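PDB 6W0P: kojibiose phosphorylase from Gut metagenome, which belongs to glycoside hydrolase family 65 and joins an N-terminal beta-sandwich domain to a helical catalytic domain and a small C-terminal domain. Local coordinates for residues F454-G459 with T466-Y471; M492-F497 with D530-M535; R43-E48 with I141-D146; F33-E38 with R115-R120. One frame throughout, in Å; residues are numbered along the deposited sequence.

Contact 1: residues F454-G459 with T466-Y471; sequences FLLSRG and TKFSFY
Gly459 is where helix 437-458 gives up its helical backbone angles, and here it passes Phe470 with the two CA atoms 4.7 Å apart. Gly459 CA sits over one face of the Phe470 ring. This is a CH-pi contact, with 3.9 Å from Gly459 CA to the ring centroid of Phe470. A second ring closes in on the same glycine, with Phe468 CZ 3.5 Å from Gly459 C. With no side chain, Gly459 lets both rings close on its backbone. The last turn of the helix adds two leucines. Leu455 CD2 packs on Phe470 CZ at 3.8 Å. Leu456 reaches Phe468 CZ more loosely through CD2, and its carbonyl oxygen lies at the edge of that ring, in plane. The geometry is that of a helix running straight into a two-stranded antiparallel hairpin, 460-461 with 468-469, in the helical catalytic domain. Arg458 then grips the chain beyond the hairpin. Arg458 NH1 and NH2 both donate to Tyr471 O, at 2.8 Å and 3.1 Å. The oxygen lies near the guanidinium plane, and the NH1 bond has an N-H...O angle of 154°. Arg458 CG stands anti to the backbone N (chi1 175°), and a bend at chi2 follows before the chain reaches Tyr471. Water 1 makes a second link: it donates to Arg458 O at 2.7 Å and accepts from Tyr471 N at 2.9 Å. The second subunit is close by: Tyr471 packs on its Pro556, and Lys467 forms a salt bridge with Asp554 of that subunit.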
loop_
_atom_site.group_PDB
_atom_site.type_symbol
_atom_site.label_atom_id
_atom_site.label_comp_id
_atom_site.label_asym_id
_atom_site.label_seq_id
_atom_site.Cartn_x
_atom_site.Cartn_y
_atom_site.Cartn_z
ATOM N N PHE A 454 19.963 -9.119 14.338
ATOM C CA PHE A 454 18.879 -8.817 13.368
ATOM C C PHE A 454 19.272 -9.319 11.976
ATOM O O PHE A 454 18.473 -10.007 11.342
ATOM C CB PHE A 454 18.554 -7.330 13.352
ATOM C CG PHE A 454 17.681 -6.929 12.201
ATOM C CD1 PHE A 454 16.413 -7.464 12.066
ATOM C CD2 PHE A 454 18.129 -6.019 11.257
ATOM C CE1 PHE A 454 15.605 -7.095 11.001
ATOM C CE2 PHE A 454 17.317 -5.658 10.196
ATOM C CZ PHE A 454 16.059 -6.191 10.074
ATOM N N LEU A 455 20.497 -9.018 11.541
ATOM C CA LEU A 455 20.963 -9.337 10.170
ATOM C C LEU A 455 20.977 -10.858 9.989
ATOM O O LEU A 455 20.650 -11.314 8.879
ATOM C CB LEU A 455 22.338 -8.715 9.930
ATOM C CG LEU A 455 22.354 -7.202 9.743
ATOM C CD1 LEU A 455 23.769 -6.714 9.440
ATOM C CD2 LEU A 455 21.398 -6.753 8.642
ATOM N N LEU A 456 21.327 -11.605 11.043
ATOM C CA LEU A 456 21.436 -13.096 11.023
ATOM C C LEU A 456 20.059 -13.758 11.061
ATOM O O LEU A 456 19.961 -14.875 10.561
ATOM C CB LEU A 456 22.276 -13.577 12.213
ATOM C CG LEU A 456 23.783 -13.429 12.039
ATOM C CD1 LEU A 456 24.506 -13.631 13.362
ATOM C CD2 LEU A 456 24.298 -14.399 10.990
ATOM N N SER A 457 19.053 -13.105 11.652
ATOM C CA SER A 457 17.661 -13.615 11.726
ATOM C C SER A 457 16.842 -13.219 10.492
ATOM O O SER A 457 15.992 -14.008 10.090
ATOM C CB SER A 457 16.990 -13.165 12.979
ATOM O OG SER A 457 17.193 -11.786 13.196
ATOM N N ARG A 458 17.027 -12.014 9.945
ATOM C CA ARG A 458 16.249 -11.535 8.774
ATOM C C ARG A 458 16.919 -12.100 7.522
ATOM O O ARG A 458 16.214 -12.406 6.528
ATOM C CB ARG A 458 16.160 -10.003 8.769
ATOM C CG ARG A 458 15.487 -9.399 7.534
ATOM C CD ARG A 458 14.133 -10.035 7.268
ATOM N NE ARG A 458 13.411 -9.467 6.137
ATOM C CZ ARG A 458 13.643 -9.727 4.857
ATOM N NH1 ARG A 458 14.596 -10.564 4.483
ATOM N NH2 ARG A 458 12.891 -9.162 3.938
ATOM N N GLY A 459 18.248 -12.203 7.555
ATOM C CA GLY A 459 19.020 -12.954 6.551
ATOM C C GLY A 459 18.636 -14.424 6.590
ATOM O O GLY A 459 18.315 -14.908 7.676
ATOM N N THR A 466 23.685 -23.787 0.991
ATOM C CA THR A 466 25.081 -23.534 0.539
ATOM C C THR A 466 25.335 -22.025 0.393
ATOM O O THR A 466 26.506 -21.667 0.179
ATOM C CB THR A 466 25.379 -24.244 -0.790
ATOM O OG1 THR A 466 24.487 -23.731 -1.787
ATOM C CG2 THR A 466 25.249 -25.751 -0.671
ATOM N N LYS A 467 24.296 -21.178 0.481
ATOM C CA LYS A 467 24.433 -19.701 0.348
ATOM C C LYS A 467 23.609 -19.020 1.440
ATOM O O LYS A 467 22.617 -19.623 1.894
ATOM C CB LYS A 467 23.946 -19.192 -1.008
ATOM C CG LYS A 467 24.307 -20.021 -2.236
ATOM C CD LYS A 467 23.545 -19.536 -3.473
ATOM C CE LYS A 467 23.852 -20.271 -4.764
ATOM N NZ LYS A 467 22.755 -20.086 -5.752
ATOM N N PHE A 468 24.057 -17.837 1.868
ATOM C CA PHE A 468 23.352 -16.929 2.806
ATOM C C PHE A 468 23.100 -15.600 2.077
ATOM O O PHE A 468 24.000 -15.122 1.356
ATOM C CB PHE A 468 24.158 -16.755 4.099
ATOM C CG PHE A 468 23.402 -16.098 5.236
ATOM C CD1 PHE A 468 22.648 -16.851 6.121
ATOM C CD2 PHE A 468 23.443 -14.725 5.426
ATOM C CE1 PHE A 468 21.957 -16.241 7.157
ATOM C CE2 PHE A 468 22.769 -14.125 6.474
ATOM C CZ PHE A 468 22.020 -14.882 7.334
ATOM N N SER A 469 21.912 -15.005 2.237
ATOM C CA SER A 469 21.616 -13.686 1.627
ATOM C C SER A 469 20.473 -12.985 2.356
ATOM O O SER A 469 20.078 -13.449 3.414
ATOM C CB SER A 469 21.334 -13.853 0.164
ATOM O OG SER A 469 21.309 -12.600 -0.481
ATOM N N PHE A 470 19.991 -11.868 1.802
ATOM C CA PHE A 470 18.718 -11.248 2.201
ATOM C C PHE A 470 17.804 -11.380 1.002
ATOM O O PHE A 470 18.208 -10.993 -0.094
ATOM C CB PHE A 470 18.921 -9.814 2.699
ATOM C CG PHE A 470 19.808 -9.720 3.920
ATOM C CD1 PHE A 470 21.187 -9.825 3.813
ATOM C CD2 PHE A 470 19.266 -9.617 5.188
ATOM C CE1 PHE A 470 22.000 -9.766 4.936
ATOM C CE2 PHE A 470 20.081 -9.538 6.311
ATOM C CZ PHE A 470 21.445 -9.605 6.185
ATOM N N TYR A 471 16.616 -11.929 1.244
ATOM C CA TYR A 471 15.535 -12.158 0.262
ATOM C C TYR A 471 14.456 -11.108 0.528
ATOM O O TYR A 471 14.259 -10.786 1.709
ATOM C CB TYR A 471 15.010 -13.592 0.394
ATOM C CG TYR A 471 16.003 -14.625 -0.056
ATOM C CD1 TYR A 471 16.930 -15.153 0.825
ATOM C CD2 TYR A 471 16.022 -15.056 -1.364
ATOM C CE1 TYR A 471 17.860 -16.098 0.418
ATOM C CE2 TYR A 471 16.987 -15.949 -1.803
ATOM C CZ TYR A 471 17.907 -16.473 -0.908
ATOM O OH TYR A 471 18.828 -17.376 -1.339
HETATM O O HOH W 1 16.217 -13.083 3.875
#

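Contact 2: residues M492-F497 with D530-M535; sequences MAKKCF and DASRKM
The Phe497 ring meets Met535 through its CE2 atom, which is 3.7 Å from Met535 CE. One face of the ring carries Ala493 O of its own helix, 3.4 Å above the plane and offset toward the rim. Ala531 CB is a further neighbour, 4.3 Å from Phe497 CE2. The other flat group, the Arg533 guanidinium, has Asp530 CA over one face and joins Asp530 and Lys534 in a salt-bridge network within its own helix. The Met535 chain bends at chi2 (72°) and chi3, and the side chain crosses Phe497 at about a right angle. Its CE also lies 4.1 Å from Ala493 CB. On the more open side of the contact Lys494 stretches over Ser532. CG is anti to the backbone N (chi1 -173°), and the chain is extended beyond it. Lys494 CE comes 3.4 Å from Ser532 O, and CG lies beside Ser532 OG. Lys494 NZ donates to water 2 at 2.7 Å. That water sits 2.7 Å from Met535 O, with Arg533 O also near. The ammonium thus lies by carbonyls at the C-terminal end of a helix, where its charge is probably favoured. The axes of the two helical segments approach to 9.5 Å and run roughly antiparallel, at 140°. Helix 437-458 packs against the pair, with Leu455 and Leu456 on Phe497. Phe470 and Phe468, from the chain around strand 468-469, cover Met535, and helix 418-434 lies against Met492 and Cys496.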
loop_
_atom_site.group_PDB
_atom_site.type_symbol
_atom_site.label_atom_id
_atom_site.label_comp_id
_atom_site.label_asym_id
_atom_site.label_seq_id
_atom_site.Cartn_x
_atom_site.Cartn_y
_atom_site.Cartn_z
ATOM N N MET A 492 27.283 -4.823 2.992
ATOM C CA MET A 492 27.295 -4.058 4.266
ATOM C C MET A 492 27.044 -4.998 5.467
ATOM O O MET A 492 27.634 -4.729 6.528
ATOM C CB MET A 492 26.257 -2.935 4.234
ATOM C CG MET A 492 26.573 -1.862 3.215
ATOM S SD MET A 492 28.194 -1.113 3.473
ATOM C CE MET A 492 27.832 -0.123 4.923
ATOM N N ALA A 493 26.179 -6.018 5.329
ATOM C CA ALA A 493 25.897 -7.030 6.370
ATOM C C ALA A 493 27.176 -7.826 6.669
ATOM O O ALA A 493 27.543 -7.998 7.860
ATOM C CB ALA A 493 24.779 -7.943 5.923
ATOM N N LYS A 494 27.831 -8.321 5.621
ATOM C CA LYS A 494 29.123 -9.044 5.728
ATOM C C LYS A 494 30.147 -8.133 6.416
ATOM O O LYS A 494 30.830 -8.633 7.335
ATOM C CB LYS A 494 29.583 -9.517 4.355
ATOM C CG LYS A 494 30.809 -10.414 4.379
ATOM C CD LYS A 494 31.268 -10.926 3.020
ATOM C CE LYS A 494 32.521 -11.772 3.148
ATOM N NZ LYS A 494 32.672 -12.685 1.992
ATOM N N LYS A 495 30.188 -6.835 6.081
ATOM C CA LYS A 495 31.103 -5.877 6.754
ATOM C C LYS A 495 30.737 -5.760 8.237
ATOM O O LYS A 495 31.654 -5.659 9.061
ATOM C CB LYS A 495 31.101 -4.497 6.098
ATOM C CG LYS A 495 31.874 -4.400 4.792
ATOM C CD LYS A 495 33.372 -4.571 4.965
ATOM C CE LYS A 495 34.148 -4.011 3.798
ATOM N NZ LYS A 495 35.585 -4.356 3.885
ATOM N N CYS A 496 29.456 -5.754 8.579
ATOM C CA CYS A 496 29.018 -5.726 9.995
ATOM C C CYS A 496 29.556 -6.972 10.720
ATOM O O CYS A 496 30.160 -6.829 11.799
ATOM C CB CYS A 496 27.507 -5.677 10.131
ATOM S SG CYS A 496 27.025 -5.302 11.836
ATOM N N PHE A 497 29.397 -8.152 10.121
ATOM C CA PHE A 497 29.770 -9.445 10.748
ATOM C C PHE A 497 31.274 -9.456 11.019
ATOM O O PHE A 497 31.668 -9.840 12.123
ATOM C CB PHE A 497 29.366 -10.631 9.869
ATOM C CG PHE A 497 27.880 -10.808 9.700
ATOM C CD1 PHE A 497 26.997 -10.345 10.654
ATOM C CD2 PHE A 497 27.377 -11.449 8.581
ATOM C CE1 PHE A 497 25.634 -10.494 10.487
ATOM C CE2 PHE A 497 26.012 -11.604 8.414
ATOM C CZ PHE A 497 25.142 -11.143 9.380
ATOM N N ASP A 530 29.639 -18.614 9.585
ATOM C CA ASP A 530 29.184 -19.382 8.398
ATOM C C ASP A 530 28.418 -18.428 7.459
ATOM O O ASP A 530 28.636 -18.528 6.241
ATOM C CB ASP A 530 28.398 -20.643 8.783
ATOM C CG ASP A 530 28.019 -21.487 7.571
ATOM O OD1 ASP A 530 28.945 -21.924 6.839
ATOM O OD2 ASP A 530 26.781 -21.674 7.333
ATOM N N ALA A 531 27.570 -17.528 7.979
ATOM C CA ALA A 531 26.761 -16.612 7.129
ATOM C C ALA A 531 27.706 -15.642 6.405
ATOM O O ALA A 531 27.529 -15.403 5.191
ATOM C CB ALA A 531 25.695 -15.912 7.942
ATOM N N SER A 532 28.755 -15.201 7.100
ATOM C CA SER A 532 29.787 -14.276 6.576
ATOM C C SER A 532 30.479 -14.928 5.384
ATOM O O SER A 532 30.617 -14.271 4.353
ATOM C CB SER A 532 30.755 -13.902 7.655
ATOM O OG SER A 532 31.518 -12.773 7.273
ATOM N N ARG A 533 30.877 -16.190 5.517
ATOM C CA ARG A 533 31.628 -16.937 4.474
ATOM C C ARG A 533 30.702 -17.210 3.280
ATOM O O ARG A 533 31.165 -17.165 2.139
ATOM C CB ARG A 533 32.199 -18.243 5.050
ATOM C CG ARG A 533 33.279 -18.041 6.112
ATOM C CD ARG A 533 34.071 -19.302 6.506
ATOM N NE ARG A 533 33.212 -20.481 6.704
ATOM C CZ ARG A 533 32.924 -21.074 7.873
ATOM N NH1 ARG A 533 33.440 -20.630 9.008
ATOM N NH2 ARG A 533 32.104 -22.112 7.899
ATOM N N LYS A 534 29.431 -17.524 3.522
ATOM C CA LYS A 534 28.525 -17.998 2.442
ATOM C C LYS A 534 27.729 -16.834 1.840
ATOM O O LYS A 534 26.990 -17.083 0.887
ATOM C CB LYS A 534 27.602 -19.088 2.975
ATOM C CG LYS A 534 28.311 -20.407 3.255
ATOM C CD LYS A 534 27.355 -21.478 3.706
ATOM C CE LYS A 534 28.023 -22.817 3.947
ATOM N NZ LYS A 534 27.047 -23.736 4.581
ATOM N N MET A 535 27.932 -15.613 2.330
ATOM C CA MET A 535 27.161 -14.426 1.892
ATOM C C MET A 535 27.302 -14.282 0.373
ATOM O O MET A 535 28.440 -14.260 -0.133
ATOM C CB MET A 535 27.627 -13.152 2.600
ATOM C CG MET A 535 26.784 -11.940 2.260
ATOM S SD MET A 535 25.131 -11.921 2.986
ATOM C CE MET A 535 25.595 -11.734 4.703
HETATM O O HOH W 2 30.857 -14.403 1.080
#

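Contact 3: residues R43-E48 with I141-D146; sequences RAFFDE and ISRLLD
Arg143 points the nitrogen end of its guanidinium at one face of the Phe45 ring, with NH2 4.3 Å above the plane and over the centre. This is a cation-pi contact, with 4.9 Å from Arg143 CZ to the ring centroid of Phe45. The edge of the guanidinium does the polar work. NH1 forms a salt bridge with Asp47, at 2.6 Å from Arg143 NH1 to Asp47 OD1. The nitrogen meets that oxygen from above the carboxylate, 55° out of its plane. The two flat groups are nearly perpendicular, 82° apart. Phe45 O takes two weak bonds, 3.2 Å from Arg143 NH1 and 3.2 Å from Arg143 NH2. One arginine therefore holds both a carboxylate and a backbone carbonyl of the loop. The other carboxylate oxygen of Asp47 lies against Ile141, with OD2 3.1 Å from Ile141 CG2. Farther along, Ile141 CD1 is 3.8 Å from Glu48 OE1. Arg126 forms salt bridges with Asp47 OD2 and Glu48 OE1, so Asp47 has a second arginine and Glu48 is held from outside the contact. The two arginines would favour the charged form of Asp47. In the N-terminal beta-sandwich domain, this contact ties the loop between strands 40-42 and 58-60 to the large antiparallel sheet. Strand 135-145, which carries Ile141 and Arg143, runs between strands 123-132 and 152-161. Tyr124 of strand 123-132 packs on both Ala44 and Arg143, and the loop also bonds by its backbone at Asp47 to Ile94 of strand 94-98.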
loop_
_atom_site.group_PDB
_atom_site.type_symbol
_atom_site.label_atom_id
_atom_site.label_comp_id
_atom_site.label_asym_id
_atom_site.label_seq_id
_atom_site.Cartn_x
_atom_site.Cartn_y
_atom_site.Cartn_z
ATOM N N ARG A 43 11.563 28.672 12.026
ATOM C CA ARG A 43 11.438 29.229 10.664
ATOM C C ARG A 43 11.485 30.749 10.781
ATOM O O ARG A 43 11.142 31.282 11.853
ATOM C CB ARG A 43 10.132 28.753 10.014
ATOM C CG ARG A 43 10.177 27.313 9.515
ATOM C CD ARG A 43 8.821 26.841 9.026
ATOM N NE ARG A 43 8.431 27.536 7.806
ATOM C CZ ARG A 43 8.809 27.192 6.586
ATOM N NH1 ARG A 43 9.609 26.162 6.375
ATOM N NH2 ARG A 43 8.377 27.877 5.557
ATOM N N ALA A 44 11.814 31.421 9.681
ATOM C CA ALA A 44 11.957 32.889 9.611
ATOM C C ALA A 44 10.587 33.505 9.319
ATOM O O ALA A 44 10.511 34.464 8.505
ATOM C CB ALA A 44 12.970 33.273 8.580
ATOM N N PHE A 45 9.547 32.977 9.967
ATOM C CA PHE A 45 8.183 33.518 9.857
ATOM C C PHE A 45 8.237 34.913 10.476
ATOM O O PHE A 45 9.005 35.118 11.413
ATOM C CB PHE A 45 7.161 32.592 10.516
ATOM C CG PHE A 45 7.363 32.404 11.997
ATOM C CD1 PHE A 45 6.850 33.319 12.900
ATOM C CD2 PHE A 45 8.080 31.326 12.476
ATOM C CE1 PHE A 45 7.046 33.152 14.265
ATOM C CE2 PHE A 45 8.296 31.168 13.835
ATOM C CZ PHE A 45 7.774 32.076 14.729
ATOM N N PHE A 46 7.495 35.838 9.883
ATOM C CA PHE A 46 7.246 37.205 10.394
ATOM C C PHE A 46 6.736 37.134 11.830
ATOM O O PHE A 46 5.874 36.300 12.139
ATOM C CB PHE A 46 6.251 37.943 9.490
ATOM C CG PHE A 46 6.804 38.322 8.140
ATOM C CD1 PHE A 46 8.121 38.040 7.793
ATOM C CD2 PHE A 46 6.020 39.006 7.228
ATOM C CE1 PHE A 46 8.636 38.424 6.560
ATOM C CE2 PHE A 46 6.533 39.377 5.995
ATOM C CZ PHE A 46 7.841 39.096 5.666
ATOM N N ASP A 47 7.262 38.020 12.671
ATOM C CA ASP A 47 6.890 38.133 14.105
ATOM C C ASP A 47 5.448 38.636 14.170
ATOM O O ASP A 47 4.628 37.951 14.768
ATOM C CB ASP A 47 7.859 39.064 14.823
ATOM C CG ASP A 47 9.292 38.768 14.429
ATOM O OD1 ASP A 47 9.941 38.019 15.173
ATOM O OD2 ASP A 47 9.732 39.266 13.360
ATOM N N GLU A 48 5.173 39.763 13.525
ATOM C CA GLU A 48 3.842 40.425 13.513
ATOM C C GLU A 48 2.859 39.538 12.753
ATOM O O GLU A 48 3.320 38.617 12.071
ATOM C CB GLU A 48 3.919 41.819 12.879
ATOM C CG GLU A 48 4.151 41.823 11.368
ATOM C CD GLU A 48 5.582 41.601 10.892
ATOM O OE1 GLU A 48 6.450 41.371 11.743
ATOM O OE2 GLU A 48 5.823 41.646 9.672
ATOM N N ILE A 141 13.304 44.423 13.559
ATOM C CA ILE A 141 13.044 43.225 14.407
ATOM C C ILE A 141 14.243 42.289 14.280
ATOM O O ILE A 141 14.519 41.798 13.176
ATOM C CB ILE A 141 11.712 42.557 14.044
ATOM C CG1 ILE A 141 10.568 43.560 14.171
ATOM C CG2 ILE A 141 11.479 41.310 14.877
ATOM C CD1 ILE A 141 9.239 43.035 13.726
ATOM N N SER A 142 14.933 42.085 15.397
ATOM C CA SER A 142 16.195 41.319 15.480
ATOM C C SER A 142 15.940 40.078 16.337
ATOM O O SER A 142 15.190 40.202 17.325
ATOM C CB SER A 142 17.297 42.203 16.010
ATOM O OG SER A 142 17.409 43.380 15.213
ATOM N N ARG A 143 16.472 38.917 15.944
ATOM C CA ARG A 143 16.411 37.724 16.820
ATOM C C ARG A 143 17.630 36.799 16.685
ATOM O O ARG A 143 18.357 36.800 15.650
ATOM C CB ARG A 143 15.075 36.991 16.668
ATOM C CG ARG A 143 14.634 36.655 15.255
ATOM C CD ARG A 143 13.144 36.364 15.233
ATOM N NE ARG A 143 12.838 35.260 14.331
ATOM C CZ ARG A 143 11.642 34.981 13.808
ATOM N NH1 ARG A 143 10.600 35.740 14.078
ATOM N NH2 ARG A 143 11.507 33.947 12.989
ATOM N N LEU A 144 17.805 36.044 17.763
ATOM C CA LEU A 144 18.910 35.112 18.069
ATOM C C LEU A 144 18.321 33.878 18.757
ATOM O O LEU A 144 17.429 34.034 19.606
ATOM C CB LEU A 144 19.876 35.774 19.057
ATOM C CG LEU A 144 20.709 36.957 18.593
ATOM C CD1 LEU A 144 21.377 37.599 19.803
ATOM C CD2 LEU A 144 21.777 36.549 17.593
ATOM N N LEU A 145 18.852 32.705 18.448
ATOM C CA LEU A 145 18.807 31.536 19.346
ATOM C C LEU A 145 20.203 31.407 19.965
ATOM O O LEU A 145 21.189 31.482 19.216
ATOM C CB LEU A 145 18.372 30.296 18.555
ATOM C CG LEU A 145 17.048 30.416 17.801
ATOM C CD1 LEU A 145 16.678 29.097 17.144
ATOM C CD2 LEU A 145 15.914 30.859 18.712
ATOM N N ASP A 146 20.284 31.313 21.290
ATOM C CA ASP A 146 21.571 31.202 22.035
ATOM C C ASP A 146 22.213 29.864 21.666
ATOM O O ASP A 146 21.562 28.845 21.876
ATOM C CB ASP A 146 21.346 31.307 23.543
ATOM C CG ASP A 146 22.593 31.608 24.352
ATOM O OD1 ASP A 146 23.657 30.986 24.093
ATOM O OD2 ASP A 146 22.488 32.451 25.270
#

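Contact 4: residues F33-E38 with R115-R120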
loop_
_atom_site.group_PDB
_atom_site.type_symbol
_atom_site.label_atom_id
_atom_site.label_comp_id
_atom_site.label_asym_id
_atom_site.label_seq_id
_atom_site.Cartn_x
_atom_site.Cartn_y
_atom_site.Cartn_z
ATOM N N PHE A 33 16.143 31.285 5.947
ATOM C CA PHE A 33 16.595 32.203 7.018
ATOM C C PHE A 33 16.339 31.582 8.392
ATOM O O PHE A 33 16.460 32.305 9.378
ATOM C CB PHE A 33 15.913 33.559 6.866
ATOM C CG PHE A 33 16.435 34.407 5.736
ATOM C CD1 PHE A 33 16.062 34.158 4.427
ATOM C CD2 PHE A 33 17.253 35.489 5.992
ATOM C CE1 PHE A 33 16.515 34.964 3.389
ATOM C CE2 PHE A 33 17.740 36.266 4.949
ATOM C CZ PHE A 33 17.338 36.030 3.652
ATOM N N SER A 34 15.991 30.296 8.455
ATOM C CA SER A 34 15.697 29.567 9.716
ATOM C C SER A 34 16.905 29.660 10.655
ATOM O O SER A 34 18.069 29.514 10.182
ATOM C CB SER A 34 15.345 28.114 9.471
ATOM O OG SER A 34 14.119 27.979 8.757
ATOM N N LEU A 35 16.635 29.851 11.947
ATOM C CA LEU A 35 17.653 29.713 13.017
ATOM C C LEU A 35 17.473 28.346 13.679
ATOM O O LEU A 35 16.346 27.793 13.656
ATOM C CB LEU A 35 17.480 30.841 14.042
ATOM C CG LEU A 35 17.654 32.262 13.515
ATOM C CD1 LEU A 35 17.481 33.270 14.644
ATOM C CD2 LEU A 35 19.003 32.424 12.865
ATOM N N GLY A 36 18.556 27.810 14.225
ATOM C CA GLY A 36 18.533 26.537 14.955
ATOM C C GLY A 36 19.726 26.437 15.866
ATOM O O GLY A 36 20.776 27.013 15.525
ATOM N N ASN A 37 19.562 25.777 17.000
ATOM C CA ASN A 37 20.662 25.585 17.974
ATOM C C ASN A 37 20.630 24.130 18.448
ATOM O O ASN A 37 21.092 23.910 19.561
ATOM C CB ASN A 37 20.597 26.636 19.086
ATOM C CG ASN A 37 19.351 26.562 19.955
ATOM O OD1 ASN A 37 18.484 25.713 19.754
ATOM N ND2 ASN A 37 19.255 27.450 20.937
ATOM N N GLU A 38 20.177 23.209 17.575
ATOM C CA GLU A 38 20.011 21.739 17.782
ATOM C C GLU A 38 18.865 21.449 18.758
ATOM O O GLU A 38 17.985 20.629 18.434
ATOM C CB GLU A 38 21.261 21.063 18.349
ATOM C CG GLU A 38 21.110 19.552 18.428
ATOM C CD GLU A 38 22.069 18.849 19.372
ATOM O OE1 GLU A 38 23.292 19.056 19.212
ATOM O OE2 GLU A 38 21.588 18.073 20.246
ATOM N N ARG A 115 15.846 41.942 4.639
ATOM C CA ARG A 115 15.973 40.737 5.504
ATOM C C ARG A 115 17.443 40.295 5.497
ATOM O O ARG A 115 18.007 40.162 4.389
ATOM C CB ARG A 115 15.085 39.622 4.951
ATOM C CG ARG A 115 14.648 38.613 5.992
ATOM C CD ARG A 115 14.197 37.288 5.411
ATOM N NE ARG A 115 13.036 37.401 4.544
ATOM C CZ ARG A 115 11.811 36.949 4.802
ATOM N NH1 ARG A 115 11.511 36.339 5.931
ATOM N NH2 ARG A 115 10.870 37.109 3.896
ATOM N N ILE A 116 18.044 40.075 6.666
ATOM C CA ILE A 116 19.489 39.713 6.798
ATOM C C ILE A 116 19.653 38.517 7.733
ATOM O O ILE A 116 19.159 38.565 8.863
ATOM C CB ILE A 116 20.323 40.897 7.302
ATOM C CG1 ILE A 116 20.129 42.122 6.412
ATOM C CG2 ILE A 116 21.788 40.498 7.407
ATOM C CD1 ILE A 116 20.718 43.399 6.973
ATOM N N LEU A 117 20.363 37.485 7.283
ATOM C CA LEU A 117 20.890 36.433 8.184
ATOM C C LEU A 117 22.405 36.633 8.198
ATOM O O LEU A 117 23.022 36.601 7.118
ATOM C CB LEU A 117 20.453 35.059 7.677
ATOM C CG LEU A 117 21.103 33.858 8.375
ATOM C CD1 LEU A 117 20.683 33.780 9.825
ATOM C CD2 LEU A 117 20.760 32.558 7.676
ATOM N N ASP A 118 22.989 36.910 9.357
ATOM C CA ASP A 118 24.462 37.070 9.463
ATOM C C ASP A 118 25.076 35.708 9.808
ATOM O O ASP A 118 24.886 35.223 10.918
ATOM C CB ASP A 118 24.827 38.151 10.476
ATOM C CG ASP A 118 26.247 38.635 10.293
ATOM O OD1 ASP A 118 27.109 37.769 10.034
ATOM O OD2 ASP A 118 26.462 39.885 10.379
ATOM N N LEU A 119 25.819 35.121 8.884
ATOM C CA LEU A 119 26.361 33.750 9.065
ATOM C C LEU A 119 27.466 33.728 10.138
ATOM O O LEU A 119 27.834 32.618 10.538
ATOM C CB LEU A 119 26.869 33.227 7.730
ATOM C CG LEU A 119 25.863 33.169 6.582
ATOM C CD1 LEU A 119 26.574 32.711 5.332
ATOM C CD2 LEU A 119 24.679 32.244 6.893
ATOM N N ARG A 120 27.908 34.877 10.670
ATOM C CA ARG A 120 28.985 34.910 11.700
ATOM C C ARG A 120 28.408 34.980 13.117
ATOM O O ARG A 120 29.193 34.796 14.061
ATOM C CB ARG A 120 29.933 36.081 11.447
ATOM C CG ARG A 120 30.446 36.138 10.018
ATOM C CD ARG A 120 30.932 37.521 9.653
ATOM N NE ARG A 120 29.806 38.438 9.612
ATOM C CZ ARG A 120 29.900 39.694 9.170
ATOM N NH1 ARG A 120 31.066 40.155 8.742
ATOM N NH2 ARG A 120 28.834 40.477 9.145
#
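Asp118 OD1 is gripped twice by Arg120, just past Leu117, the residue that packs on Phe33. Arg120 NE donates to Asp118 OD1 on its syn lone pair at 2.8 Å. The backbone N of Arg120 reaches Asp118 OD1 at 3.1 Å from the anti side, making an Asx turn. Arg120 NH2 completes the side-on salt bridge, 2.7 Å from Asp118 OD2. The turn and the salt bridge lie where strand 109-118 ends. Across the contact, Arg115 CD stands over the centre of the Phe33 ring, 3.5 Å above its plane, as a CH-pi contact. The Arg115 chain bends at chi3 (-62°), and its NE forms a salt bridge with Glu18 of the neighbouring strand 15-19. The guanidinium of Arg115 lies too far from the Phe33 ring for more than a weak cation-pi attraction. Leu117 CB packs against Phe33 CD2 at 3.6 Å. Leu117 CD1 extends the apolar patch to Leu35 CD2, 3.7 Å away. Phe33 follows helix 26-32 and leads into strand 35-36, so the contact seats that turn on the large sheet of the beta-sandwich domain. Its cohesion is mainly apolar: the arginine offers its methylene to the ring and spends its charge elsewhere.

In the fold
The four contacts form two pairs. Contacts 3 and 4 lie in the N-terminal domain, with centres 9 Å apart. Their segments alternate along the chain, and both reach the large antiparallel sheet, through strands 135-145 and 109-118. They touch directly: Asp146 O probably accepts from Asn37 ND2. Contacts 1 and 2 follow later in the central catalytic domain, in series and also 9 Å apart between centres. Phe468 and Phe470 of contact 1 pack on Ala531 and Ala493 of contact 2. The pairs sit on opposite sides of the chain's centre, about 45 to 51 Å apart between centres. Each pair thus knits its own domain locally.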